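Isomerase/lactonizing enzyme (Agrobacterium tumefaciens, PDB 1RVK) is of unknown function but belongs to the enolase superfamily, and probably catalyses a magnesium-dependent reaction that begins with abstraction of a proton next to a carboxylate. Local coordinates at residues 139-142 with 146-149; 171-176 with 183-188. All blocks are in the same frame, centred on the assembly; numbering follows the deposited sequence.

Contact 1. Residues 139-142 with 146-149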
loop_
_atom_site.group_PDB
_atom_site.type_symbol
_atom_site.label_atom_id
_atom_site.label_comp_id
_atom_site.label_asym_id
_atom_site.label_seq_id
_atom_site.Cartn_x
_atom_site.Cartn_y
_atom_site.Cartn_z
ATOM N N CYS A 139 4.507 -6.325 -11.175
ATOM C CA CYS A 139 4.033 -6.207 -12.548
ATOM C C CYS A 139 4.901 -7.099 -13.426
ATOM O O CYS A 139 6.050 -7.382 -13.089
ATOM C CB CYS A 139 4.154 -4.762 -13.038
ATOM S SG CYS A 139 3.051 -3.596 -12.218
ATOM N N GLY A 140 4.353 -7.530 -14.555
ATOM C CA GLY A 140 5.108 -8.383 -15.455
ATOM C C GLY A 140 6.321 -7.705 -16.065
ATOM O O GLY A 140 6.416 -6.476 -16.105
ATOM N N ASP A 141 7.258 -8.511 -16.549
ATOM C CA ASP A 141 8.466 -7.982 -17.167
ATOM C C ASP A 141 8.843 -8.793 -18.401
ATOM O O ASP A 141 8.023 -9.533 -18.946
ATOM C CB ASP A 141 9.627 -7.982 -16.162
ATOM C CG ASP A 141 9.813 -9.322 -15.468
ATOM O OD1 ASP A 141 9.880 -10.357 -16.163
ATOM O OD2 ASP A 141 9.901 -9.342 -14.221
ATOM N N GLU A 142 10.082 -8.633 -18.848
ATOM C CA GLU A 142 10.572 -9.358 -20.010
ATOM C C GLU A 142 11.864 -10.079 -19.633
ATOM O O GLU A 142 12.726 -10.333 -20.478
ATOM C CB GLU A 142 10.794 -8.386 -21.172
ATOM C CG GLU A 142 9.491 -7.778 -21.686
ATOM C CD GLU A 142 9.699 -6.764 -22.792
ATOM O OE1 GLU A 142 10.122 -5.626 -22.492
ATOM O OE2 GLU A 142 9.441 -7.108 -23.964
ATOM N N GLY A 146 11.693 -14.757 -15.027
ATOM C CA GLY A 146 11.112 -13.860 -14.041
ATOM C C GLY A 146 9.599 -13.887 -14.138
ATOM O O GLY A 146 8.958 -14.797 -13.617
ATOM N N LEU A 147 9.033 -12.878 -14.795
ATOM C CA LEU A 147 7.590 -12.787 -14.996
ATOM C C LEU A 147 7.376 -12.381 -16.453
ATOM O O LEU A 147 6.623 -11.460 -16.760
ATOM C CB LEU A 147 6.982 -11.746 -14.048
ATOM C CG LEU A 147 7.059 -12.108 -12.558
ATOM C CD1 LEU A 147 6.559 -10.948 -11.711
ATOM C CD2 LEU A 147 6.233 -13.361 -12.290
ATOM N N ALA A 148 8.047 -13.095 -17.351
ATOM C CA ALA A 148 7.972 -12.802 -18.780
ATOM C C ALA A 148 6.858 -13.531 -19.511
ATOM O O ALA A 148 6.361 -13.051 -20.528
ATOM C CB ALA A 148 9.304 -13.128 -19.438
ATOM N N THR A 149 6.463 -14.688 -18.997
ATOM C CA THR A 149 5.429 -15.487 -19.643
ATOM C C THR A 149 4.330 -15.923 -18.686
ATOM O O THR A 149 4.481 -15.838 -17.467
ATOM C CB THR A 149 6.033 -16.767 -20.237
ATOM O OG1 THR A 149 6.381 -17.655 -19.168
ATOM C CG2 THR A 149 7.291 -16.450 -21.034
HETATM O O HOH W 1 7.313 -10.571 -21.542
#

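Contact 2. Residues 171-176 with 183-188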
loop_
_atom_site.group_PDB
_atom_site.type_symbol
_atom_site.label_atom_id
_atom_site.label_comp_id
_atom_site.label_asym_id
_atom_site.label_seq_id
_atom_site.Cartn_x
_atom_site.Cartn_y
_atom_site.Cartn_z
ATOM N N HIS A 171 -0.148 -8.902 -10.724
ATOM C CA HIS A 171 -0.123 -7.577 -11.335
ATOM C C HIS A 171 0.423 -8.042 -12.681
ATOM O O HIS A 171 1.508 -8.623 -12.729
ATOM C CB HIS A 171 0.888 -6.625 -10.676
ATOM C CG HIS A 171 0.407 -6.008 -9.399
ATOM N ND1 HIS A 171 0.542 -6.626 -8.175
ATOM C CD2 HIS A 171 -0.202 -4.821 -9.155
ATOM C CE1 HIS A 171 0.038 -5.849 -7.231
ATOM N NE2 HIS A 171 -0.420 -4.748 -7.799
ATOM N N THR A 172 -0.319 -7.830 -13.763
ATOM C CA THR A 172 0.151 -8.292 -15.061
ATOM C C THR A 172 0.999 -7.285 -15.837
ATOM O O THR A 172 1.453 -6.290 -15.274
ATOM C CB THR A 172 -1.032 -8.814 -15.908
ATOM O OG1 THR A 172 -2.164 -7.945 -15.754
ATOM C CG2 THR A 172 -1.422 -10.213 -15.440
ATOM N N TRP A 173 1.225 -7.548 -17.121
ATOM C CA TRP A 173 2.076 -6.690 -17.952
ATOM C C TRP A 173 1.530 -5.311 -18.303
ATOM O O TRP A 173 0.377 -5.164 -18.711
ATOM C CB TRP A 173 2.439 -7.426 -19.240
ATOM C CG TRP A 173 3.175 -8.707 -19.005
ATOM C CD1 TRP A 173 4.527 -8.866 -18.856
ATOM C CD2 TRP A 173 2.601 -10.013 -18.889
ATOM N NE1 TRP A 173 4.827 -10.194 -18.657
ATOM C CE2 TRP A 173 3.664 -10.920 -18.671
ATOM C CE3 TRP A 173 1.290 -10.506 -18.948
ATOM C CZ2 TRP A 173 3.457 -12.294 -18.510
ATOM C CZ3 TRP A 173 1.083 -11.877 -18.789
ATOM C CH2 TRP A 173 2.165 -12.753 -18.572
HETATM N N MSE A 174 2.391 -4.306 -18.167
HETATM C CA MSE A 174 2.023 -2.927 -18.456
HETATM C C MSE A 174 3.173 -2.195 -19.143
HETATM O O MSE A 174 4.341 -2.524 -18.934
HETATM C CB MSE A 174 1.680 -2.203 -17.150
HETATM C CG MSE A 174 0.619 -2.898 -16.309
HETATM SE SE MSE A 174 0.224 -1.919 -14.690
HETATM C CE MSE A 174 -0.497 -3.369 -13.645
ATOM N N PRO A 175 2.861 -1.199 -19.986
ATOM C CA PRO A 175 3.976 -0.495 -20.626
ATOM C C PRO A 175 4.823 0.144 -19.519
ATOM O O PRO A 175 4.324 0.402 -18.424
ATOM C CB PRO A 175 3.277 0.530 -21.520
ATOM C CG PRO A 175 1.941 0.730 -20.859
ATOM C CD PRO A 175 1.564 -0.660 -20.425
ATOM N N PRO A 176 6.103 0.434 -19.793
ATOM C CA PRO A 176 6.844 0.257 -21.044
ATOM C C PRO A 176 7.171 -1.154 -21.550
ATOM O O PRO A 176 8.033 -1.299 -22.416
ATOM C CB PRO A 176 8.099 1.094 -20.811
ATOM C CG PRO A 176 8.338 0.918 -19.357
ATOM C CD PRO A 176 6.953 1.078 -18.776
ATOM N N VAL A 183 -4.900 -8.077 -23.211
ATOM C CA VAL A 183 -5.892 -8.802 -22.422
ATOM C C VAL A 183 -5.726 -10.313 -22.510
ATOM O O VAL A 183 -5.856 -11.012 -21.510
ATOM C CB VAL A 183 -7.332 -8.439 -22.852
ATOM C CG1 VAL A 183 -8.338 -9.338 -22.140
ATOM C CG2 VAL A 183 -7.612 -6.981 -22.521
ATOM N N LYS A 184 -5.438 -10.818 -23.703
ATOM C CA LYS A 184 -5.267 -12.254 -23.865
ATOM C C LYS A 184 -4.098 -12.788 -23.046
ATOM O O LYS A 184 -4.196 -13.863 -22.462
ATOM C CB LYS A 184 -5.087 -12.611 -25.342
ATOM C CG LYS A 184 -6.366 -12.458 -26.145
ATOM C CD LYS A 184 -6.173 -12.870 -27.592
ATOM C CE LYS A 184 -7.487 -12.792 -28.358
ATOM N NZ LYS A 184 -8.063 -11.417 -28.334
HETATM N N MSE A 185 -2.997 -12.042 -23.002
HETATM C CA MSE A 185 -1.832 -12.467 -22.231
HETATM C C MSE A 185 -2.162 -12.458 -20.746
HETATM O O MSE A 185 -1.812 -13.387 -20.019
HETATM C CB MSE A 185 -0.635 -11.546 -22.497
HETATM C CG MSE A 185 0.055 -11.779 -23.830
HETATM SE SE MSE A 185 0.863 -13.542 -23.939
HETATM C CE MSE A 185 2.467 -13.199 -22.939
ATOM N N ASP A 186 -2.836 -11.403 -20.295
ATOM C CA ASP A 186 -3.221 -11.294 -18.892
ATOM C C ASP A 186 -4.061 -12.500 -18.480
ATOM O O ASP A 186 -3.852 -13.082 -17.413
ATOM C CB ASP A 186 -4.027 -10.009 -18.665
ATOM C CG ASP A 186 -3.189 -8.755 -18.824
ATOM O OD1 ASP A 186 -3.761 -7.642 -18.750
ATOM O OD2 ASP A 186 -1.959 -8.872 -19.016
ATOM N N LEU A 187 -5.013 -12.879 -19.328
ATOM C CA LEU A 187 -5.871 -14.018 -19.027
ATOM C C LEU A 187 -5.091 -15.327 -19.015
ATOM O O LEU A 187 -5.406 -16.223 -18.235
ATOM C CB LEU A 187 -7.027 -14.103 -20.026
ATOM C CG LEU A 187 -8.150 -13.084 -19.811
ATOM C CD1 LEU A 187 -9.151 -13.153 -20.956
ATOM C CD2 LEU A 187 -8.831 -13.364 -18.484
ATOM N N LYS A 188 -4.082 -15.443 -19.876
ATOM C CA LYS A 188 -3.272 -16.661 -19.905
ATOM C C LYS A 188 -2.504 -16.800 -18.598
ATOM O O LYS A 188 -2.328 -17.903 -18.084
ATOM C CB LYS A 188 -2.270 -16.644 -21.060
ATOM C CG LYS A 188 -2.868 -16.869 -22.440
ATOM C CD LYS A 188 -1.762 -17.189 -23.438
ATOM C CE LYS A 188 -2.216 -17.006 -24.877
ATOM N NZ LYS A 188 -2.385 -15.562 -25.220
HETATM O O HOH W 2 -2.093 -6.035 -17.614
HETATM O O HOH W 3 -0.618 -7.061 -20.501
#

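Contact 1. Residues 139-142 with 146-149
Asp141 and Leu147 clasp each other through two hydrogen bonds. Asp141 N donates a hydrogen bond to Leu147 O at 3.0 Å, nearly straight (167°), the donor standing above the carbonyl plane. In return Leu147 N binds Asp141 OD1 at 3.0 Å, on the syn side and somewhat out of the carboxylate plane. This return bond depends on chi1 of 50°, which sets the Asp141 carboxylate between its own backbone N and carbonyl carbon and swings it across the turn. OD1 also accepts from Leu143 N, an Asx turn, while OD2 bonds to His334 NE2, so both carboxylate oxygens are occupied. The turn belongs to the loop leaving strand 130-137, the first strand of the modified TIM barrel of the enolase superfamily, for helix 150-163. The Leu147 side chain crosses that of Asp141 at about a right angle; its CD1 lies 3.9 Å from Cys139 O. Farther along, Ala148 CA makes a C-H...O contact with Asp141 O at 3.3 Å. Water 1 donates to Asp141 O and, at 2.8 Å, to Ala148 O.

Contact 2. Residues 171-176 with 183-188
This is a mostly buried, water-mediated contact between a barrel loop and the helix that follows it: residues 171-176 leave strand 167-171, and residues 183-188 form the start of helix 183-197, within one beta-alpha unit of the TIM-barrel domain. Asp186 carries the polar side of the contact. Its OD2 comes within 3.2 Å of Thr172 CB, and the two side chains meet at a slant. With chi1 at 41°, Thr172 OG1 sits between the backbone N and the carbonyl carbon, where it reaches water 2 at 2.7 Å. Water 2 also lies 2.6 Å from Asp186 OD1, joining hydroxyl and carboxylate. Water 3 runs a second bridge, from Asp186 OD2 at 2.7 Å to Trp173 O. Tyr211 OH bonds directly to OD1 and helps fix the rotation of the carboxylate.

The Trp173 indole lies alongside, its plane only 16° from that of the carboxylate. Asp186 OD2 meets the ring at its edge, 3.6 Å from CE3, an approach that brings the oxygen to the C-H rim instead of the pi cloud. On the helix backbone, Met185 O stands 3.5 Å from Trp173 CZ3. Met185, a selenomethionine, has CB 4.1 Å from CZ3; bends at chi2 and chi3 curl the chain so that CE lies over one face of the indole. Tyr153 meets the indole edge-to-face, and the ring of Trp179 meets it at a shallower tilt, about 55°.

A buried acid is thus given water, a tyrosine hydroxyl and a weakly polar aromatic rim as its surroundings, contacts that would be expected to support its negative charge, while the apolar part of the interface falls to the indole and the selenomethionine.

Overall arrangement
Contacts 1 and 2 are both largely buried and occupy neighbouring loops of the barrel, their centres about 9 Å apart. The first closes a turn within one loop and reaches solvent at Glu142, its one exposed residue; the second ties the next loop to its own helix, with none exposed among those that touch. Contact 1 rests on two direct hydrogen bonds, peptide to peptide and peptide to carboxylate, whereas waters and an aromatic ring carry contact 2. They meet directly: Gly140 N probably bonds to Thr172 O, and Trp173 NE1 makes weak bonds to Asp141 O and Leu147 O. Magnesium lies about 8 Å from the Cys139 side chain and about 11 Å from that of Thr172.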